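Local coordinates for protein histone-lysine N-methyltransferase, H3 lysine-9 specific SUVH4 (Arabidopsis thaliana, PDB 4QEO) that catalyses H3K9 methylation of histone H3 using S-adenosyl-L-methionine and binds methylated DNA, coupling DNA methylation to transcriptional silencing, at residues A[27-32]-A[317-322]; A[346-351]-A[378-383]. All blocks are in the same frame, centred on the assembly; numbering follows the deposited sequence.

Contact 1. Residues A[27-32]-A[317-322]; sequences LCVQAK and VDLNDG
Val317 and Val29 bring together the pre-SET region and the last turn of the long N-terminal helix 10-30 through a largely apolar contact. Followed outward, Val317 first directs its CB toward the helix, and its two methyls then part. CG2, anti to the backbone N, reaches Val29 CG1 at 3.6 Å, and the two valine side chains cross at about a right angle. The same methyl also lies over the helix backbone, 3.7 Å from Gln30 N, and it grazes Gln30 CB at 4.0 Å. CG1 sits between the backbone N and the carbonyl carbon (chi1 71°), the arrangement that sends CG2 to the helix.

Val29 in turn divides its branches between two partners. While CG1 takes Val317, CG2 comes within 4.2 Å of Leu319 CD2, a looser touch. Asp318, between the two hydrophobic residues, is the centre of an inverse gamma turn that separates Val317 from Leu319. Beyond Leu319 the chain reverses in a type I' turn closed by Gly322 N on Leu319 O at 2.8 Å; the helix ends in a Schellman motif, with Lys32 at positive phi.

Around this patch, Leu26 of the same helix packs on both Val317 and Leu319, and Tyr25 adds to the cover of Leu319. Val29 also meets Pro36 of helix 36-46, so its side chain lies where the end of helix 10-30, the start of the next helix and the turn joining strands 316-317 and 323-324 come together.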
ATOM      1  N   LEU A  27      -3.174  -9.319  11.636  1.00 35.40           N
ATOM      2  CA  LEU A  27      -3.178 -10.237  12.768  1.00 39.71           C
ATOM      3  C   LEU A  27      -4.534 -10.277  13.461  1.00 39.07           C
ATOM      4  O   LEU A  27      -4.971 -11.346  13.889  1.00 38.62           O
ATOM      5  CB  LEU A  27      -2.095  -9.894  13.782  1.00 41.16           C
ATOM      6  CG  LEU A  27      -0.646 -10.209  13.434  1.00 42.84           C
ATOM      7  CD1 LEU A  27       0.273  -9.461  14.393  1.00 45.23           C
ATOM      8  CD2 LEU A  27      -0.366 -11.723  13.490  1.00 45.32           C
ATOM      9  N   CYS A  28      -5.193  -9.121  13.599  1.00 38.53           N
ATOM     10  CA  CYS A  28      -6.524  -9.084  14.213  1.00 38.38           C
ATOM     11  C   CYS A  28      -7.588  -9.717  13.315  1.00 36.94           C
ATOM     12  O   CYS A  28      -8.507 -10.376  13.805  1.00 39.54           O
ATOM     13  CB  CYS A  28      -6.929  -7.644  14.594  1.00 35.07           C
ATOM     14  SG  CYS A  28      -5.869  -6.959  15.869  1.00 44.47           S
ATOM     15  N   VAL A  29      -7.467  -9.511  12.004  1.00 36.43           N
ATOM     16  CA  VAL A  29      -8.333 -10.198  11.046  1.00 39.35           C
ATOM     17  C   VAL A  29      -8.194 -11.732  11.201  1.00 44.29           C
ATOM     18  O   VAL A  29      -9.192 -12.462  11.277  1.00 41.22           O
ATOM     19  CB  VAL A  29      -8.029  -9.775   9.591  1.00 38.52           C
ATOM     20  CG1 VAL A  29      -8.760 -10.683   8.593  1.00 41.77           C
ATOM     21  CG2 VAL A  29      -8.404  -8.299   9.355  1.00 31.73           C
ATOM     22  N   GLN A  30      -6.952 -12.205  11.268  1.00 47.80           N
ATOM     23  CA  GLN A  30      -6.683 -13.631  11.449  1.00 51.38           C
ATOM     24  C   GLN A  30      -7.271 -14.147  12.759  1.00 53.45           C
ATOM     25  O   GLN A  30      -7.833 -15.244  12.816  1.00 48.51           O
ATOM     26  CB  GLN A  30      -5.179 -13.920  11.404  1.00 51.54           C
ATOM     27  CG  GLN A  30      -4.827 -15.382  11.701  1.00 55.02           C
ATOM     28  CD  GLN A  30      -3.417 -15.759  11.273  1.00 56.88           C
ATOM     29  OE1 GLN A  30      -3.229 -16.466  10.279  1.00 57.87           O
ATOM     30  NE2 GLN A  30      -2.421 -15.303  12.029  1.00 55.98           N
ATOM     31  N   ALA A  31      -7.147 -13.342  13.810  1.00 49.38           N
ATOM     32  CA  ALA A  31      -7.683 -13.712  15.116  1.00 45.88           C
ATOM     33  C   ALA A  31      -9.196 -13.565  15.139  1.00 43.26           C
ATOM     34  O   ALA A  31      -9.834 -13.865  16.143  1.00 48.42           O
ATOM     35  CB  ALA A  31      -7.046 -12.882  16.218  1.00 49.62           C
ATOM     36  N   LYS A  32      -9.761 -13.097  14.027  1.00 47.47           N
ATOM     37  CA  LYS A  32     -11.206 -13.024  13.848  1.00 48.89           C
ATOM     38  C   LYS A  32     -11.871 -12.111  14.889  1.00 54.31           C
ATOM     39  O   LYS A  32     -12.998 -12.351  15.317  1.00 52.56           O
ATOM     40  CB  LYS A  32     -11.814 -14.437  13.865  1.00 59.35           C
ATOM     41  CG  LYS A  32     -13.092 -14.592  13.049  1.00 64.10           C
ATOM     42  CD  LYS A  32     -13.425 -16.058  12.776  1.00 70.82           C
ATOM     43  CE  LYS A  32     -12.383 -16.717  11.884  1.00 70.79           C
ATOM     44  NZ  LYS A  32     -12.802 -18.088  11.449  1.00 74.39           N
ATOM     45  N   VAL A 317      -3.666 -14.619   5.545  1.00 38.94           N
ATOM     46  CA  VAL A 317      -5.016 -14.467   6.049  1.00 37.22           C
ATOM     47  C   VAL A 317      -5.969 -14.454   4.858  1.00 35.55           C
ATOM     48  O   VAL A 317      -5.608 -14.025   3.760  1.00 35.23           O
ATOM     49  CB  VAL A 317      -5.174 -13.185   6.919  1.00 40.30           C
ATOM     50  CG1 VAL A 317      -5.124 -11.930   6.067  1.00 34.39           C
ATOM     51  CG2 VAL A 317      -6.456 -13.245   7.726  1.00 43.51           C
ATOM     52  N   ASP A 318      -7.180 -14.948   5.077  1.00 37.90           N
ATOM     53  CA  ASP A 318      -8.163 -15.082   4.012  1.00 35.25           C
ATOM     54  C   ASP A 318      -8.928 -13.788   3.833  1.00 42.72           C
ATOM     55  O   ASP A 318     -10.088 -13.683   4.233  1.00 47.26           O
ATOM     56  CB  ASP A 318      -9.148 -16.209   4.338  1.00 46.91           C
ATOM     57  CG  ASP A 318     -10.099 -16.497   3.194  1.00 55.72           C
ATOM     58  OD1 ASP A 318      -9.830 -16.018   2.074  1.00 55.08           O
ATOM     59  OD2 ASP A 318     -11.106 -17.205   3.408  1.00 66.18           O
ATOM     60  N   LEU A 319      -8.277 -12.806   3.227  1.00 39.05           N
ATOM     61  CA  LEU A 319      -8.874 -11.494   3.068  1.00 35.73           C
ATOM     62  C   LEU A 319      -8.471 -10.981   1.701  1.00 33.44           C
ATOM     63  O   LEU A 319      -7.301 -11.086   1.317  1.00 36.53           O
ATOM     64  CB  LEU A 319      -8.369 -10.560   4.168  1.00 42.37           C
ATOM     65  CG  LEU A 319      -8.797  -9.090   4.118  1.00 39.70           C
ATOM     66  CD1 LEU A 319     -10.303  -8.964   4.333  1.00 39.55           C
ATOM     67  CD2 LEU A 319      -8.024  -8.266   5.143  1.00 38.90           C
ATOM     68  N   ASN A 320      -9.432 -10.437   0.961  1.00 35.21           N
ATOM     69  CA  ASN A 320      -9.146  -9.913  -0.368  1.00 42.60           C
ATOM     70  C   ASN A 320      -8.429 -10.971  -1.212  1.00 44.66           C
ATOM     71  O   ASN A 320      -7.443 -10.671  -1.886  1.00 47.33           O
ATOM     72  CB  ASN A 320      -8.277  -8.640  -0.285  1.00 40.02           C
ATOM     73  CG  ASN A 320      -8.861  -7.567   0.629  1.00 46.25           C
ATOM     74  OD1 ASN A 320      -8.119  -6.837   1.299  1.00 44.72           O
ATOM     75  ND2 ASN A 320     -10.183  -7.453   0.649  1.00 46.46           N
ATOM     76  N   ASP A 321      -8.904 -12.211  -1.130  1.00 41.91           N
ATOM     77  CA  ASP A 321      -8.331 -13.334  -1.877  1.00 39.69           C
ATOM     78  C   ASP A 321      -6.942 -13.749  -1.407  1.00 40.18           C
ATOM     79  O   ASP A 321      -6.226 -14.454  -2.120  1.00 36.47           O
ATOM     80  CB  ASP A 321      -8.329 -13.067  -3.386  1.00 45.81           C
ATOM     81  CG  ASP A 321      -9.723 -12.994  -3.958  1.00 51.63           C
ATOM     82  OD1 ASP A 321     -10.546 -13.872  -3.617  1.00 53.82           O
ATOM     83  OD2 ASP A 321      -9.998 -12.052  -4.732  1.00 51.37           O
ATOM     84  N   GLY A 322      -6.564 -13.313  -0.206  1.00 40.79           N
ATOM     85  CA  GLY A 322      -5.351 -13.801   0.430  1.00 36.55           C
ATOM     86  C   GLY A 322      -4.276 -12.736   0.553  1.00 36.27           C
ATOM     87  O   GLY A 322      -3.851 -12.160  -0.444  1.00 35.30           O
TER

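Contact 2. Residues A[346-351]-A[378-383]; sequences NRTSQK and GSPVCE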
ATOM      1  N   ASN A 346      -3.500 -21.105   1.875  1.00 31.78           N
ATOM      2  CA  ASN A 346      -2.073 -21.387   1.917  1.00 34.98           C
ATOM      3  C   ASN A 346      -1.483 -21.702   0.536  1.00 33.92           C
ATOM      4  O   ASN A 346      -0.360 -22.173   0.429  1.00 32.68           O
ATOM      5  CB  ASN A 346      -1.728 -22.465   2.943  1.00 39.18           C
ATOM      6  CG  ASN A 346      -0.302 -22.341   3.447  1.00 40.07           C
ATOM      7  OD1 ASN A 346       0.173 -21.244   3.716  1.00 38.94           O
ATOM      8  ND2 ASN A 346       0.405 -23.463   3.529  1.00 36.01           N
ATOM      9  N   ARG A 347      -2.247 -21.413  -0.511  1.00 29.23           N
ATOM     10  CA  ARG A 347      -1.711 -21.352  -1.859  1.00 28.06           C
ATOM     11  C   ARG A 347      -1.788 -19.918  -2.409  1.00 32.92           C
ATOM     12  O   ARG A 347      -1.802 -19.729  -3.621  1.00 31.83           O
ATOM     13  CB  ARG A 347      -2.493 -22.294  -2.785  1.00 32.01           C
ATOM     14  CG  ARG A 347      -2.479 -23.770  -2.359  1.00 30.58           C
ATOM     15  CD  ARG A 347      -3.332 -24.597  -3.306  1.00 29.70           C
ATOM     16  NE  ARG A 347      -3.326 -26.036  -3.027  1.00 34.10           N
ATOM     17  CZ  ARG A 347      -2.438 -26.892  -3.529  1.00 33.13           C
ATOM     18  NH1 ARG A 347      -1.454 -26.457  -4.300  1.00 28.14           N
ATOM     19  NH2 ARG A 347      -2.525 -28.190  -3.255  1.00 31.91           N
ATOM     20  N   THR A 348      -1.843 -18.916  -1.529  1.00 29.94           N
ATOM     21  CA  THR A 348      -2.012 -17.520  -1.984  1.00 31.87           C
ATOM     22  C   THR A 348      -1.205 -17.065  -3.221  1.00 32.21           C
ATOM     23  O   THR A 348      -1.793 -16.539  -4.167  1.00 30.73           O
ATOM     24  CB  THR A 348      -1.853 -16.524  -0.824  1.00 34.70           C
ATOM     25  OG1 THR A 348      -2.951 -16.696   0.076  1.00 38.49           O
ATOM     26  CG2 THR A 348      -1.837 -15.061  -1.331  1.00 31.58           C
ATOM     27  N   SER A 349       0.109 -17.304  -3.255  1.00 30.75           N
ATOM     28  CA  SER A 349       0.914 -16.802  -4.376  1.00 31.16           C
ATOM     29  C   SER A 349       0.778 -17.609  -5.668  1.00 33.23           C
ATOM     30  O   SER A 349       1.343 -17.238  -6.699  1.00 30.58           O
ATOM     31  CB  SER A 349       2.390 -16.678  -3.995  1.00 29.78           C
ATOM     32  OG  SER A 349       3.016 -17.940  -3.984  1.00 30.16           O
ATOM     33  N   GLN A 350       0.025 -18.702  -5.618  1.00 34.69           N
ATOM     34  CA  GLN A 350      -0.130 -19.564  -6.787  1.00 35.71           C
ATOM     35  C   GLN A 350      -1.325 -19.131  -7.623  1.00 37.77           C
ATOM     36  O   GLN A 350      -1.545 -19.617  -8.729  1.00 38.80           O
ATOM     37  CB  GLN A 350      -0.320 -21.022  -6.360  1.00 29.46           C
ATOM     38  CG  GLN A 350       0.903 -21.639  -5.697  1.00 33.27           C
ATOM     39  CD  GLN A 350       0.570 -22.904  -4.896  1.00 34.21           C
ATOM     40  OE1 GLN A 350      -0.282 -23.716  -5.288  1.00 34.61           O
ATOM     41  NE2 GLN A 350       1.247 -23.072  -3.772  1.00 32.47           N
ATOM     42  N   LYS A 351      -2.113 -18.222  -7.077  1.00 31.56           N
ATOM     43  CA  LYS A 351      -3.356 -17.871  -7.729  1.00 37.69           C
ATOM     44  C   LYS A 351      -3.140 -16.908  -8.896  1.00 37.52           C
ATOM     45  O   LYS A 351      -2.039 -16.373  -9.096  1.00 35.21           O
ATOM     46  CB  LYS A 351      -4.361 -17.360  -6.694  1.00 40.90           C
ATOM     47  CG  LYS A 351      -4.707 -18.468  -5.697  1.00 45.01           C
ATOM     48  CD  LYS A 351      -5.685 -18.037  -4.621  1.00 47.15           C
ATOM     49  CE  LYS A 351      -6.001 -19.215  -3.691  1.00 46.88           C
ATOM     50  NZ  LYS A 351      -7.043 -18.864  -2.684  1.00 46.48           N
ATOM     51  N   GLY A 378       0.288  -6.740   1.488  1.00 31.48           N
ATOM     52  CA  GLY A 378       0.259  -8.164   1.742  1.00 29.18           C
ATOM     53  C   GLY A 378      -0.221  -8.956   0.543  1.00 31.26           C
ATOM     54  O   GLY A 378      -0.109 -10.175   0.527  1.00 35.42           O
ATOM     55  N   SER A 379      -0.758  -8.275  -0.464  1.00 30.12           N
ATOM     56  CA  SER A 379      -1.261  -8.966  -1.647  1.00 33.56           C
ATOM     57  C   SER A 379      -0.082  -9.410  -2.480  1.00 37.96           C
ATOM     58  O   SER A 379       0.910  -8.674  -2.601  1.00 34.22           O
ATOM     59  CB  SER A 379      -2.173  -8.064  -2.494  1.00 33.90           C
ATOM     60  OG  SER A 379      -3.317  -7.626  -1.779  1.00 31.78           O
ATOM     61  N   PRO A 380      -0.172 -10.620  -3.048  1.00 32.99           N
ATOM     62  CA  PRO A 380       0.869 -11.038  -3.990  1.00 31.92           C
ATOM     63  C   PRO A 380       0.730 -10.268  -5.290  1.00 33.70           C
ATOM     64  O   PRO A 380      -0.386 -10.041  -5.766  1.00 30.46           O
ATOM     65  CB  PRO A 380       0.560 -12.520  -4.213  1.00 31.32           C
ATOM     66  CG  PRO A 380      -0.911 -12.639  -3.946  1.00 31.60           C
ATOM     67  CD  PRO A 380      -1.208 -11.657  -2.855  1.00 28.11           C
ATOM     68  N   VAL A 381       1.858  -9.851  -5.847  1.00 33.02           N
ATOM     69  CA  VAL A 381       1.875  -9.252  -7.171  1.00 34.85           C
ATOM     70  C   VAL A 381       2.293 -10.291  -8.219  1.00 37.75           C
ATOM     71  O   VAL A 381       1.574 -10.498  -9.204  1.00 32.99           O
ATOM     72  CB  VAL A 381       2.786  -8.009  -7.233  1.00 37.35           C
ATOM     73  CG1 VAL A 381       2.852  -7.457  -8.658  1.00 32.95           C
ATOM     74  CG2 VAL A 381       2.267  -6.942  -6.285  1.00 37.98           C
ATOM     75  N   CYS A 382       3.433 -10.952  -8.022  1.00 33.77           N
ATOM     76  CA  CYS A 382       3.794 -12.001  -9.001  1.00 35.72           C
ATOM     77  C   CYS A 382       4.990 -12.778  -8.567  1.00 36.07           C
ATOM     78  O   CYS A 382       5.789 -12.272  -7.805  1.00 34.56           O
ATOM     79  CB  CYS A 382       4.123 -11.399 -10.375  1.00 33.91           C
ATOM     80  SG  CYS A 382       5.458 -10.186 -10.317  1.00 40.58           S
ATOM     81  N   GLU A 383       5.132 -13.995  -9.082  1.00 29.77           N
ATOM     82  CA  GLU A 383       6.365 -14.731  -8.925  1.00 31.51           C
ATOM     83  C   GLU A 383       7.333 -14.184  -9.961  1.00 32.40           C
ATOM     84  O   GLU A 383       6.931 -13.802 -11.055  1.00 35.64           O
ATOM     85  CB  GLU A 383       6.142 -16.238  -9.163  1.00 32.21           C
ATOM     86  CG  GLU A 383       7.378 -17.083  -8.855  1.00 32.38           C
ATOM     87  CD  GLU A 383       7.135 -18.592  -8.935  1.00 35.39           C
ATOM     88  OE1 GLU A 383       5.994 -19.042  -8.713  1.00 41.50           O
ATOM     89  OE2 GLU A 383       8.102 -19.331  -9.228  1.00 35.90           O
TER
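Thr348 and Ser349, in a short 3-10 turn, lie beside Pro380 at the start of strand 380-383, and the nearest pair of CA atoms, Ser349 CA and Pro380 CA, is 5.8 Å apart. The turn is closed by Gln350 N on Arg347 O at 2.9 Å, whereas the bond from Lys351 N to Thr348 O is weak.

Between these backbones the Thr348 methyl meets the proline ring. A chi1 of -68° sets OG1 beside the backbone N and turns CG2 anti to it, and the methyl sits 3.7 Å from Pro380 CG and 3.8 Å from Pro380 CD, touching two neighbouring ring atoms; the side chains cross nearly perpendicularly. Thr348 OG1, the other branch, bonds to Val345 O within its own loop. Ser349 contributes backbone instead, its CA lying 4.3 Å from Pro380 CB.

The contact thus joins the loop that follows the pre-SET triangular zinc cluster to an outermost strand of a SET-domain sheet. That strand carries a classic beta bulge, Val381 and Cys382 both facing Leu486 on strand 483-488. The Ser349 hydroxyl bonds to Glu333 and Arg483, and the latter also forms a salt bridge with Glu383. On the far side of the turn, Arg347 NH1 binds Gln350 OE1 at 3.1 Å, on a lone pair in the carbonyl plane, with the oxygen only 4° out of the guanidinium plane; Gln350 NE2 is held by Glu333 and by Cys334 O.

In the fold
Contact 1 closes before contact 2 opens, so the two follow in series along the chain, and their centres lie about 14 Å apart. Both use the pre-SET region: contact 1 sets its 316-317/323-324 turn against the N-terminal helix 10-30, and contact 2 sets the loop 346-351, after the zinc-binding cysteines, against SET strand 380-383. They meet at Gly322, whose O packs 3.6 Å from both Pro380 CD and Thr348 CG2, while a backbone hydrogen bond between Gly378 and Leu324 ties the adjoining strand 323-324 to the SET domain. The pre-SET region therefore bridges the N-terminal helices and the SET sheet, consistent with its being required, as the post-SET is, for methyltransferase activity.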